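Local coordinates for protein quinone reductase (Klebsiella pneumoniae subsp. pneumoniae, PDB 4GI5) that probably reduces quinones at the expense of NAD(P)H, working as an FAD-binding flavoprotein dimer with a flavodoxin-like fold, at residues Ala72-Ala77 with Ile135-Ala140; Pro78-Phe83 with Ser90-Ala95; Tyr159-Phe164 with Gln252-Tyr257; Ile198-Leu203 with Ile247-Gln252. All blocks are in the same frame, centred on the assembly; numbering follows the deposited sequence.

Contact 1 of 4, residues Ala72-Ala77 with Ile135-Ala140; sequences ADDSGA and IDRVYA
Asp74 and Arg137 meet in a buried, two-point salt bridge and carry the whole contact. The guanidinium presents its NE side to the carboxylate in a side-on grip: NE of Arg137 donates to OD2 of Asp74 at 2.9 Å, nearly straight, while NH2 of Arg137 reaches OD1 of Asp74, also at 2.9 Å and more bent. Both oxygens lie near the guanidinium plane. The carboxylate, however, is twisted 53° from that plane, and both nitrogens therefore approach from above it. Arg137 gets there through a kink: CG stands beside the backbone N, and the chain, extended at first, bends at chi3 (67°), turning the NE-NH2 side toward Asp74. The two side chains meet at about a right angle. Asp74 sits in a short 3-10 turn in the loop between strand 55-60 and helix 86-96. Arg137 lies near the C-terminal end of helix 129-138, whose last turn passes into an inverse gamma turn centred on Tyr139. The bridge thus ties a long excursion of the flavodoxin-like fold back to a helix whose neighbouring residue, Asp136, touches FAD. Each partner has further company. Lys67 forms a salt bridge with OD1 of Asp74, the backbone N of Asp71 bonds OD2, and Asp102 pairs with NH2 of Arg137. Acids and bases alternate as Lys67, Asp74, Arg137 and Asp102, so the charges of buried Asp74 and Arg137 are largely balanced by their neighbours, which probably favours the ionised forms, while the paired bonds from NE and NH2 hold the guanidinium against rotation.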
loop_
_atom_site.group_PDB
_atom_site.type_symbol
_atom_site.label_atom_id
_atom_site.label_comp_id
_atom_site.label_asym_id
_atom_site.label_seq_id
_atom_site.Cartn_x
_atom_site.Cartn_y
_atom_site.Cartn_z
ATOM N N ALA B 72 13.878 -14.859 5.189
ATOM C CA ALA B 72 14.473 -15.680 6.259
ATOM C C ALA B 72 15.848 -15.200 6.658
ATOM O O ALA B 72 16.279 -15.415 7.798
ATOM C CB ALA B 72 14.462 -17.193 5.888
ATOM N N ASP B 73 16.477 -14.400 5.844
ATOM C CA ASP B 73 17.796 -13.854 6.212
ATOM C C ASP B 73 17.668 -12.770 7.284
ATOM O O ASP B 73 18.663 -12.314 7.839
ATOM C CB ASP B 73 18.502 -13.269 5.016
ATOM C CG ASP B 73 19.064 -14.373 4.079
ATOM O OD1 ASP B 73 19.332 -15.486 4.547
ATOM O OD2 ASP B 73 19.117 -14.170 2.903
ATOM N N ASP B 74 16.448 -12.245 7.524
ATOM C CA ASP B 74 16.272 -11.212 8.559
ATOM C C ASP B 74 16.148 -11.715 9.962
ATOM O O ASP B 74 16.146 -10.896 10.867
ATOM C CB ASP B 74 14.989 -10.406 8.197
ATOM C CG ASP B 74 15.167 -9.683 6.924
ATOM O OD1 ASP B 74 16.352 -9.317 6.518
ATOM O OD2 ASP B 74 14.160 -9.405 6.174
ATOM N N SER B 75 15.980 -13.024 10.169
ATOM C CA SER B 75 15.624 -13.563 11.505
ATOM C C SER B 75 16.852 -14.005 12.269
ATOM O O SER B 75 16.667 -14.285 13.477
ATOM C CB SER B 75 14.556 -14.675 11.449
ATOM O OG SER B 75 15.014 -15.809 10.708
ATOM N N GLY B 76 18.027 -14.109 11.571
ATOM C CA GLY B 76 19.311 -14.390 12.266
ATOM C C GLY B 76 19.413 -15.795 12.912
ATOM O O GLY B 76 20.154 -16.005 13.822
ATOM N N ALA B 77 18.589 -16.728 12.519
ATOM C CA ALA B 77 18.441 -18.083 13.198
ATOM C C ALA B 77 17.766 -19.004 12.290
ATOM O O ALA B 77 17.047 -18.595 11.381
ATOM C CB ALA B 77 17.704 -17.977 14.472
ATOM N N ILE B 135 8.359 -0.759 6.611
ATOM C CA ILE B 135 7.258 -1.208 7.451
ATOM C C ILE B 135 7.348 -2.690 7.660
ATOM O O ILE B 135 7.305 -3.203 8.812
ATOM C CB ILE B 135 5.890 -0.782 6.895
ATOM C CG1 ILE B 135 5.796 0.724 6.869
ATOM C CG2 ILE B 135 4.750 -1.471 7.648
ATOM C CD1 ILE B 135 5.489 1.339 8.225
ATOM N N ASP B 136 7.402 -3.475 6.584
ATOM C CA ASP B 136 7.297 -4.919 6.698
ATOM C C ASP B 136 8.405 -5.497 7.573
ATOM O O ASP B 136 8.146 -6.422 8.309
ATOM C CB ASP B 136 7.473 -5.584 5.334
ATOM C CG ASP B 136 6.258 -5.409 4.365
ATOM O OD1 ASP B 136 5.218 -4.897 4.774
ATOM O OD2 ASP B 136 6.540 -5.610 3.130
ATOM N N ARG B 137 9.591 -4.955 7.445
ATOM C CA ARG B 137 10.766 -5.490 8.146
ATOM C C ARG B 137 10.984 -4.924 9.537
ATOM O O ARG B 137 11.468 -5.652 10.423
ATOM C CB ARG B 137 11.991 -5.387 7.278
ATOM C CG ARG B 137 11.919 -6.220 6.039
ATOM C CD ARG B 137 13.063 -6.071 5.001
ATOM N NE ARG B 137 14.306 -6.601 5.649
ATOM C CZ ARG B 137 15.340 -5.847 6.044
ATOM N NH1 ARG B 137 15.415 -4.512 5.881
ATOM N NH2 ARG B 137 16.324 -6.477 6.762
ATOM N N VAL B 138 10.667 -3.674 9.758
ATOM C CA VAL B 138 10.928 -3.040 11.060
ATOM C C VAL B 138 9.806 -3.371 12.060
ATOM O O VAL B 138 10.022 -3.467 13.255
ATOM C CB VAL B 138 11.084 -1.548 10.905
ATOM C CG1 VAL B 138 11.186 -0.763 12.191
ATOM C CG2 VAL B 138 12.301 -1.268 10.037
ATOM N N TYR B 139 8.553 -3.525 11.553
ATOM C CA TYR B 139 7.405 -3.670 12.433
ATOM C C TYR B 139 7.283 -5.112 12.871
ATOM O O TYR B 139 6.410 -5.868 12.441
ATOM C CB TYR B 139 6.109 -3.204 11.694
ATOM C CG TYR B 139 5.775 -1.783 11.825
ATOM C CD1 TYR B 139 6.722 -0.807 12.138
ATOM C CD2 TYR B 139 4.460 -1.338 11.520
ATOM C CE1 TYR B 139 6.433 0.521 12.270
ATOM C CE2 TYR B 139 4.143 0.005 11.644
ATOM C CZ TYR B 139 5.065 0.955 12.088
ATOM O OH TYR B 139 4.623 2.236 12.167
ATOM N N ALA B 140 8.196 -5.546 13.714
ATOM C CA ALA B 140 8.251 -6.947 14.148
ATOM C C ALA B 140 7.143 -7.410 15.143
ATOM O O ALA B 140 6.555 -6.614 15.866
ATOM C CB ALA B 140 9.654 -7.162 14.827
#

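Contact 2 of 4, residues Pro78-Phe83 with Ser90-Ala95; sequences PPVGEF and SKQAFA
The flat amide of Gln92 carries Val80 over one face: CG2 of Val80 lies 3.5 Å from NE2 of Gln92, and CB of Val80 is 3.8 Å from OE1 of Gln92. At the oxygen end of the same amide a water takes over, joining it to the carbonyl of Pro78. This is a surface contact of the flavodoxin-like fold, in which the loop leading from strand 55-60 folds back against helix 86-96, the helix it runs into. Gln92 spans the gap because its CG is anti to the backbone N (chi1 -177°) and the chain beyond continues extended, carrying the amide well out from the helix. Val80 crosses it obliquely, with CG2 likewise anti to its own backbone N and directed at the amide. The loop has a second hold on the helix, three residues before Gln92, where the backbone N of Val80 bonds OD2 of Asp89. Farther along the loop, Phe83 touches FAD and packs on Arg35 of the second subunit. The polar link across the contact is indirect: Pro78 O and Gln92 OE1 are 4.2 Å apart, and the water between them donates to both, at 2.6 Å to Pro78 O and 2.8 Å to Gln92 OE1.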
loop_
_atom_site.group_PDB
_atom_site.type_symbol
_atom_site.label_atom_id
_atom_site.label_comp_id
_atom_site.label_asym_id
_atom_site.label_seq_id
_atom_site.Cartn_x
_atom_site.Cartn_y
_atom_site.Cartn_z
ATOM N N PRO B 78 17.946 -20.311 12.484
ATOM C CA PRO B 78 17.190 -21.257 11.717
ATOM C C PRO B 78 15.701 -21.130 12.020
ATOM O O PRO B 78 15.329 -20.556 13.033
ATOM C CB PRO B 78 17.683 -22.652 12.231
ATOM C CG PRO B 78 18.967 -22.350 12.921
ATOM C CD PRO B 78 18.910 -20.928 13.427
ATOM N N PRO B 79 14.848 -21.725 11.166
ATOM C CA PRO B 79 13.397 -21.642 11.445
ATOM C C PRO B 79 13.031 -22.174 12.767
ATOM O O PRO B 79 13.528 -23.252 13.198
ATOM C CB PRO B 79 12.797 -22.557 10.358
ATOM C CG PRO B 79 13.760 -22.489 9.251
ATOM C CD PRO B 79 15.129 -22.434 9.923
ATOM N N VAL B 80 12.139 -21.530 13.463
ATOM C CA VAL B 80 11.700 -21.996 14.694
ATOM C C VAL B 80 10.893 -23.283 14.630
ATOM O O VAL B 80 11.019 -24.116 15.535
ATOM C CB VAL B 80 10.994 -20.872 15.474
ATOM C CG1 VAL B 80 9.669 -20.542 14.895
ATOM C CG2 VAL B 80 10.791 -21.208 16.939
ATOM N N GLY B 81 10.069 -23.478 13.609
ATOM C CA GLY B 81 9.310 -24.719 13.418
ATOM C C GLY B 81 9.833 -25.454 12.214
ATOM O O GLY B 81 11.007 -25.315 11.785
ATOM N N GLU B 82 8.906 -26.076 11.498
ATOM C CA GLU B 82 9.314 -26.968 10.408
ATOM C C GLU B 82 9.771 -26.256 9.192
ATOM O O GLU B 82 10.565 -26.749 8.395
ATOM C CB GLU B 82 8.192 -27.966 10.034
ATOM C CG GLU B 82 8.367 -29.320 10.855
ATOM C CD GLU B 82 7.820 -29.128 12.168
ATOM O OE1 GLU B 82 7.104 -28.084 12.327
ATOM O OE2 GLU B 82 8.247 -29.901 13.083
ATOM N N PHE B 83 9.221 -25.016 8.994
ATOM C CA PHE B 83 9.675 -24.179 7.886
ATOM C C PHE B 83 9.503 -22.708 8.406
ATOM O O PHE B 83 8.724 -22.521 9.316
ATOM C CB PHE B 83 8.851 -24.407 6.608
ATOM C CG PHE B 83 7.356 -24.385 6.826
ATOM C CD1 PHE B 83 6.615 -23.166 6.731
ATOM C CD2 PHE B 83 6.602 -25.525 7.060
ATOM C CE1 PHE B 83 5.269 -23.157 6.942
ATOM C CE2 PHE B 83 5.282 -25.529 7.233
ATOM C CZ PHE B 83 4.536 -24.325 7.167
ATOM N N SER B 90 9.713 -13.958 13.230
ATOM C CA SER B 90 9.867 -12.617 13.836
ATOM C C SER B 90 9.681 -12.641 15.320
ATOM O O SER B 90 10.449 -11.995 16.045
ATOM C CB SER B 90 8.881 -11.603 13.164
ATOM O OG SER B 90 9.083 -10.320 13.792
ATOM N N LYS B 91 8.655 -13.309 15.786
ATOM C CA LYS B 91 8.337 -13.361 17.224
ATOM C C LYS B 91 9.630 -13.866 17.972
ATOM O O LYS B 91 10.089 -13.244 18.958
ATOM C CB LYS B 91 7.263 -14.336 17.484
ATOM C CG LYS B 91 6.971 -14.533 18.966
ATOM C CD LYS B 91 5.791 -15.459 19.232
ATOM C CE LYS B 91 5.718 -15.666 20.771
ATOM N NZ LYS B 91 4.595 -16.581 20.884
ATOM N N GLN B 92 10.205 -14.917 17.450
ATOM C CA GLN B 92 11.468 -15.450 18.060
ATOM C C GLN B 92 12.662 -14.517 17.878
ATOM O O GLN B 92 13.375 -14.264 18.862
ATOM C CB GLN B 92 11.780 -16.858 17.554
ATOM C CG GLN B 92 13.035 -17.356 18.291
ATOM C CD GLN B 92 13.506 -18.692 17.807
ATOM O OE1 GLN B 92 13.967 -18.884 16.638
ATOM N NE2 GLN B 92 13.364 -19.649 18.692
ATOM N N ALA B 93 12.876 -13.955 16.684
ATOM C CA ALA B 93 14.003 -13.063 16.452
ATOM C C ALA B 93 13.982 -11.853 17.321
ATOM O O ALA B 93 15.034 -11.413 17.873
ATOM C CB ALA B 93 14.086 -12.640 15.029
ATOM N N PHE B 94 12.805 -11.268 17.485
ATOM C CA PHE B 94 12.678 -10.073 18.290
ATOM C C PHE B 94 12.906 -10.451 19.799
ATOM O O PHE B 94 13.601 -9.706 20.500
ATOM C CB PHE B 94 11.300 -9.423 18.161
ATOM C CG PHE B 94 11.163 -8.158 18.950
ATOM C CD1 PHE B 94 11.640 -6.984 18.428
ATOM C CD2 PHE B 94 10.617 -8.144 20.179
ATOM C CE1 PHE B 94 11.612 -5.818 19.119
ATOM C CE2 PHE B 94 10.508 -6.937 20.905
ATOM C CZ PHE B 94 11.074 -5.807 20.390
ATOM N N ALA B 95 12.302 -11.518 20.246
ATOM C CA ALA B 95 12.390 -11.946 21.674
ATOM C C ALA B 95 13.825 -12.377 22.005
ATOM O O ALA B 95 14.263 -12.105 23.101
ATOM C CB ALA B 95 11.437 -13.084 22.001
HETATM O O HOH W 1 15.355 -21.120 15.604
#

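Contact 3 of 4, residues Tyr159-Phe164 with Gln252-Tyr257; sequences YGEGTF and QNHGDY
Tyr159 and Gln252 make the close-packed end of this contact. Their backbones are joined by a hydrogen bond from Gln252 N to Tyr159 O (3.2 Å), and CB of Tyr159 lies 3.9 Å from CB of Gln252. Gln252, extended from a CG anti to its backbone N (chi1 -179°), runs up beside the tyrosine and brings OE1 to the ring edge, in plane, 3.4 Å from CD2 of Tyr159; amide and ring are turned 70° apart. That oxygen has its stronger partner in NE of Arg158, and the tyrosine hydroxyl bonds Asn188 of the second subunit. NE2 of Gln252 donates to OD1 of Asn253, and both atoms also bond the backbone of Trp155, which together should hold the two amides in their rotation. Here the loop before strand 168-174 of the flavodoxin-like parallel sheet is stitched to the C-terminal segment that follows helix 224-239 and leads into the small hairpin 257-258/263-264. Toward solvent the contact depends on one oxygen, OE1 of Glu161. ND2 of Asn253 meets it almost straight at 2.9 Å, from above the carboxylate plane. Exposed His254, whose side chain runs against that of Glu161, turns its ring edge to the same oxygen, and its NE2 adds only a weak, bent bond to Glu161 OE1 at 3.1 Å. A water joins the two ends: it accepts from Asn253 N at 3.0 Å and lies near both Tyr159 O and OE1 of Glu161.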
loop_
_atom_site.group_PDB
_atom_site.type_symbol
_atom_site.label_atom_id
_atom_site.label_comp_id
_atom_site.label_asym_id
_atom_site.label_seq_id
_atom_site.Cartn_x
_atom_site.Cartn_y
_atom_site.Cartn_z
ATOM N N TYR B 159 -4.234 -0.210 18.143
ATOM C CA TYR B 159 -5.179 0.773 17.796
ATOM C C TYR B 159 -5.371 1.809 18.928
ATOM O O TYR B 159 -6.361 1.770 19.668
ATOM C CB TYR B 159 -6.484 0.196 17.293
ATOM C CG TYR B 159 -6.411 -0.500 15.925
ATOM C CD1 TYR B 159 -5.854 0.151 14.854
ATOM C CD2 TYR B 159 -6.853 -1.781 15.748
ATOM C CE1 TYR B 159 -5.818 -0.420 13.589
ATOM C CE2 TYR B 159 -6.845 -2.410 14.477
ATOM C CZ TYR B 159 -6.337 -1.669 13.365
ATOM O OH TYR B 159 -6.295 -2.286 12.136
ATOM N N GLY B 160 -4.367 2.665 19.032
ATOM C CA GLY B 160 -4.265 3.630 20.131
ATOM C C GLY B 160 -3.531 3.121 21.365
ATOM O O GLY B 160 -3.509 3.831 22.383
ATOM N N GLU B 161 -2.998 1.907 21.312
ATOM C CA GLU B 161 -2.125 1.311 22.294
ATOM C C GLU B 161 -0.996 0.674 21.517
ATOM O O GLU B 161 -1.114 0.494 20.261
ATOM C CB GLU B 161 -2.832 0.173 23.020
ATOM C CG GLU B 161 -3.905 0.577 23.901
ATOM C CD GLU B 161 -4.557 -0.652 24.564
ATOM O OE1 GLU B 161 -5.729 -0.793 24.409
ATOM O OE2 GLU B 161 -3.834 -1.499 25.136
ATOM N N GLY B 162 0.038 0.314 22.221
ATOM C CA GLY B 162 1.207 -0.324 21.661
ATOM C C GLY B 162 2.472 0.371 22.025
ATOM O O GLY B 162 2.473 1.350 22.829
ATOM N N THR B 163 3.552 -0.053 21.340
ATOM C CA THR B 163 4.886 0.418 21.603
ATOM C C THR B 163 5.040 1.876 21.393
ATOM O O THR B 163 5.859 2.509 22.083
ATOM C CB THR B 163 5.906 -0.427 20.775
ATOM O OG1 THR B 163 5.765 -1.771 21.203
ATOM C CG2 THR B 163 7.336 -0.009 20.981
ATOM N N PHE B 164 4.244 2.491 20.488
ATOM C CA PHE B 164 4.424 3.859 20.117
ATOM C C PHE B 164 3.511 4.858 20.831
ATOM O O PHE B 164 3.461 6.022 20.493
ATOM C CB PHE B 164 4.437 4.088 18.577
ATOM C CG PHE B 164 5.367 3.114 17.821
ATOM C CD1 PHE B 164 6.621 2.781 18.318
ATOM C CD2 PHE B 164 4.973 2.608 16.597
ATOM C CE1 PHE B 164 7.427 1.852 17.697
ATOM C CE2 PHE B 164 5.805 1.780 15.900
ATOM C CZ PHE B 164 7.016 1.339 16.454
ATOM N N GLN B 252 -9.353 0.636 20.172
ATOM C CA GLN B 252 -9.992 -0.645 20.034
ATOM C C GLN B 252 -10.586 -1.214 21.362
ATOM O O GLN B 252 -11.679 -1.727 21.341
ATOM C CB GLN B 252 -8.995 -1.697 19.578
ATOM C CG GLN B 252 -9.572 -3.089 19.366
ATOM C CD GLN B 252 -8.507 -4.062 18.902
ATOM O OE1 GLN B 252 -8.253 -4.265 17.668
ATOM N NE2 GLN B 252 -7.868 -4.698 19.855
ATOM N N ASN B 253 -9.823 -1.047 22.422
ATOM C CA ASN B 253 -10.023 -1.917 23.634
ATOM C C ASN B 253 -10.758 -1.196 24.777
ATOM O O ASN B 253 -10.827 -1.743 25.836
ATOM C CB ASN B 253 -8.726 -2.448 24.174
ATOM C CG ASN B 253 -8.027 -3.375 23.190
ATOM O OD1 ASN B 253 -8.637 -4.269 22.626
ATOM N ND2 ASN B 253 -6.742 -3.232 23.107
ATOM N N HIS B 254 -11.382 -0.080 24.535
ATOM C CA HIS B 254 -11.900 0.688 25.701
ATOM C C HIS B 254 -13.351 1.015 25.599
ATOM O O HIS B 254 -13.813 2.012 26.160
ATOM C CB HIS B 254 -10.967 1.891 25.862
ATOM C CG HIS B 254 -9.583 1.492 26.258
ATOM N ND1 HIS B 254 -9.276 1.146 27.553
ATOM C CD2 HIS B 254 -8.481 1.188 25.523
ATOM C CE1 HIS B 254 -8.023 0.693 27.616
ATOM N NE2 HIS B 254 -7.519 0.697 26.388
ATOM N N GLY B 255 -14.094 0.165 24.934
ATOM C CA GLY B 255 -15.529 0.160 24.886
ATOM C C GLY B 255 -16.198 0.441 23.602
ATOM O O GLY B 255 -17.330 0.092 23.406
ATOM N N ASP B 256 -15.510 1.088 22.667
ATOM C CA ASP B 256 -16.160 1.441 21.434
ATOM C C ASP B 256 -16.463 0.235 20.514
ATOM O O ASP B 256 -17.378 0.328 19.665
ATOM C CB ASP B 256 -15.312 2.456 20.629
ATOM C CG ASP B 256 -15.332 3.868 21.161
ATOM O OD1 ASP B 256 -15.895 4.164 22.233
ATOM O OD2 ASP B 256 -14.699 4.682 20.510
ATOM N N TYR B 257 -15.666 -0.838 20.651
ATOM C CA TYR B 257 -15.817 -2.034 19.829
ATOM C C TYR B 257 -16.213 -3.260 20.654
ATOM O O TYR B 257 -15.656 -3.558 21.745
ATOM C CB TYR B 257 -14.469 -2.318 19.087
ATOM C CG TYR B 257 -14.138 -1.207 18.100
ATOM C CD1 TYR B 257 -13.445 -0.105 18.499
ATOM C CD2 TYR B 257 -14.529 -1.272 16.769
ATOM C CE1 TYR B 257 -13.127 0.923 17.614
ATOM C CE2 TYR B 257 -14.216 -0.260 15.874
ATOM C CZ TYR B 257 -13.511 0.827 16.304
ATOM O OH TYR B 257 -13.166 1.882 15.477
HETATM O O HOH W 2 -7.028 0.152 22.213
#

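Contact 4 of 4, residues Ile198-Leu203 with Ile247-Gln252; sequences IQHGML and IPFRRQ
His200 and Phe249 form the aromatic part of the contact, a T-shaped pair with the histidine edge pointing at the phenyl face. The ring centroids of His200 and Phe249 are 5.0 Å apart and their planes stand at 73°. CD2 of His200 does the touching, 3.5 Å from CD1 of Phe249 and displaced toward the rim. The histidine ring swings out from its helix because CG is anti to the backbone N (chi1 -170°), and the ring also stacks with Phe196 and Tyr159. Methyl contacts come next. The other face of Phe249 is covered by CG2 of Ile247, which lies over the ring centre, so the phenyl is held between the histidine edge and a methyl group. CD1 of the same isoleucine rests against the amide of Gln199, nearest NE2 at 3.7 Å, the two side chains crossing at about a right angle. In the flavodoxin-like fold, helix 196-204 lies against strands 168-174 and 209-216, at one edge of the parallel sheet. Segment 247-252, from the C-terminal region after helix 224-239, runs past this helix and lays the Phe249 ring against it, while Ile187 of the second subunit packs on His200 and Gln252. The polar link is made through water: one molecule lies at the edge of the His200 ring, in plane, 2.8 Å from NE2 of His200, and donates to Arg250 O at 2.7 Å. Arg250 itself leads its side chain away, to a salt bridge with Asp256.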
loop_
_atom_site.group_PDB
_atom_site.type_symbol
_atom_site.label_atom_id
_atom_site.label_comp_id
_atom_site.label_asym_id
_atom_site.label_seq_id
_atom_site.Cartn_x
_atom_site.Cartn_y
_atom_site.Cartn_z
ATOM N N ILE B 198 -2.566 3.184 5.717
ATOM C CA ILE B 198 -1.356 3.711 6.337
ATOM C C ILE B 198 -1.659 4.378 7.705
ATOM O O ILE B 198 -1.082 4.057 8.705
ATOM C CB ILE B 198 -0.612 4.687 5.412
ATOM C CG1 ILE B 198 -0.219 4.004 4.083
ATOM C CG2 ILE B 198 0.577 5.256 6.155
ATOM C CD1 ILE B 198 0.163 4.959 2.935
ATOM N N GLN B 199 -2.531 5.368 7.659
ATOM C CA GLN B 199 -2.702 6.179 8.864
ATOM C C GLN B 199 -3.373 5.382 9.980
ATOM O O GLN B 199 -2.972 5.488 11.124
ATOM C CB GLN B 199 -3.563 7.385 8.559
ATOM C CG GLN B 199 -2.828 8.378 7.655
ATOM C CD GLN B 199 -3.438 9.736 7.475
ATOM O OE1 GLN B 199 -2.699 10.710 7.509
ATOM N NE2 GLN B 199 -4.747 9.836 7.256
ATOM N N HIS B 200 -4.397 4.610 9.657
ATOM C CA HIS B 200 -5.063 3.776 10.691
ATOM C C HIS B 200 -4.345 2.461 10.864
ATOM O O HIS B 200 -4.077 2.078 12.001
ATOM C CB HIS B 200 -6.528 3.574 10.283
ATOM C CG HIS B 200 -7.371 2.946 11.363
ATOM N ND1 HIS B 200 -7.655 1.599 11.433
ATOM C CD2 HIS B 200 -8.006 3.509 12.415
ATOM C CE1 HIS B 200 -8.481 1.358 12.428
ATOM N NE2 HIS B 200 -8.681 2.493 13.088
ATOM N N GLY B 201 -3.931 1.823 9.746
ATOM C CA GLY B 201 -3.369 0.488 9.812
ATOM C C GLY B 201 -1.923 0.343 10.157
ATOM O O GLY B 201 -1.506 -0.661 10.690
HETATM N N MSE B 202 -1.144 1.403 9.918
HETATM C CA MSE B 202 0.283 1.375 10.128
HETATM C C MSE B 202 0.757 2.326 11.237
HETATM O O MSE B 202 1.858 2.147 11.821
HETATM C CB MSE B 202 1.128 1.598 8.859
HETATM C CG MSE B 202 0.790 0.582 7.787
HETATM SE SE MSE B 202 1.828 1.102 6.173
HETATM C CE MSE B 202 0.555 0.403 4.911
ATOM N N LEU B 203 0.015 3.407 11.491
ATOM C CA LEU B 203 0.427 4.438 12.424
ATOM C C LEU B 203 -0.404 4.338 13.715
ATOM O O LEU B 203 0.155 4.130 14.795
ATOM C CB LEU B 203 0.385 5.817 11.785
ATOM C CG LEU B 203 1.302 6.041 10.555
ATOM C CD1 LEU B 203 1.176 7.487 10.096
ATOM C CD2 LEU B 203 2.694 5.597 10.805
ATOM N N ILE B 247 -5.778 13.100 14.469
ATOM C CA ILE B 247 -6.985 12.494 13.908
ATOM C C ILE B 247 -7.637 11.676 15.049
ATOM O O ILE B 247 -6.968 10.845 15.703
ATOM C CB ILE B 247 -6.600 11.533 12.740
ATOM C CG1 ILE B 247 -5.896 12.320 11.640
ATOM C CG2 ILE B 247 -7.792 10.784 12.186
ATOM C CD1 ILE B 247 -5.272 11.432 10.519
ATOM N N PRO B 248 -8.969 11.814 15.218
ATOM C CA PRO B 248 -9.595 11.261 16.459
ATOM C C PRO B 248 -10.067 9.764 16.190
ATOM O O PRO B 248 -11.253 9.401 16.238
ATOM C CB PRO B 248 -10.807 12.227 16.680
ATOM C CG PRO B 248 -11.240 12.567 15.318
ATOM C CD PRO B 248 -9.883 12.804 14.578
ATOM N N PHE B 249 -9.105 8.926 15.809
ATOM C CA PHE B 249 -9.394 7.551 15.602
ATOM C C PHE B 249 -9.849 6.916 16.950
ATOM O O PHE B 249 -9.293 7.231 18.029
ATOM C CB PHE B 249 -8.171 6.786 15.101
ATOM C CG PHE B 249 -7.764 7.128 13.683
ATOM C CD1 PHE B 249 -8.649 6.950 12.629
ATOM C CD2 PHE B 249 -6.462 7.379 13.412
ATOM C CE1 PHE B 249 -8.250 7.168 11.300
ATOM C CE2 PHE B 249 -6.063 7.584 12.065
ATOM C CZ PHE B 249 -6.919 7.451 11.068
ATOM N N ARG B 250 -10.736 5.943 16.860
ATOM C CA ARG B 250 -11.323 5.294 18.035
ATOM C C ARG B 250 -10.387 4.215 18.569
ATOM O O ARG B 250 -9.894 3.340 17.787
ATOM C CB ARG B 250 -12.675 4.713 17.737
ATOM C CG ARG B 250 -13.756 5.693 17.382
ATOM C CD ARG B 250 -15.024 4.950 17.167
ATOM N NE ARG B 250 -16.084 5.769 16.624
ATOM C CZ ARG B 250 -16.854 6.548 17.372
ATOM N NH1 ARG B 250 -16.656 6.605 18.691
ATOM N NH2 ARG B 250 -17.818 7.183 16.789
ATOM N N ARG B 251 -10.139 4.143 19.864
ATOM C CA ARG B 251 -9.364 3.060 20.421
ATOM C C ARG B 251 -10.093 1.723 20.371
ATOM O O ARG B 251 -11.305 1.664 20.534
ATOM C CB ARG B 251 -8.885 3.367 21.839
ATOM C CG ARG B 251 -8.056 4.622 21.923
ATOM C CD ARG B 251 -6.808 4.450 22.744
ATOM N NE ARG B 251 -7.105 4.380 24.188
ATOM C CZ ARG B 251 -6.198 4.094 25.135
ATOM N NH1 ARG B 251 -6.614 4.064 26.435
ATOM N NH2 ARG B 251 -4.922 3.839 24.881
ATOM N N GLN B 252 -9.353 0.636 20.172
ATOM C CA GLN B 252 -9.992 -0.645 20.034
ATOM C C GLN B 252 -10.586 -1.214 21.362
ATOM O O GLN B 252 -11.679 -1.727 21.341
ATOM C CB GLN B 252 -8.995 -1.697 19.578
ATOM C CG GLN B 252 -9.572 -3.089 19.366
ATOM C CD GLN B 252 -8.507 -4.062 18.902
ATOM O OE1 GLN B 252 -8.253 -4.265 17.668
ATOM N NE2 GLN B 252 -7.868 -4.698 19.855
HETATM O O HOH W 3 -10.485 2.752 15.191
#

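Contacts 1 and 3 are mainly buried, contact 4 partly so, and contact 2 lies at the surface. Contacts 1 and 2 are neighbours: the loop before helix 86-96 supplies a segment to each, and Ala140 packs on Ser90 and Phe94. Contacts 3 and 4 share Gln252 and both fasten the C-terminal region, one to a loop and one to helix 196-204; Tyr159 stacking on His200 joins them. Tyr139 connects the two groups, packing on Phe164 and probably bonding Met202 O. Chemistry follows place: charge pairing in contact 1, amide and water in contact 2, carboxylate and amide bonds in contact 3, aromatic rings in contact 4. All four touch the second subunit.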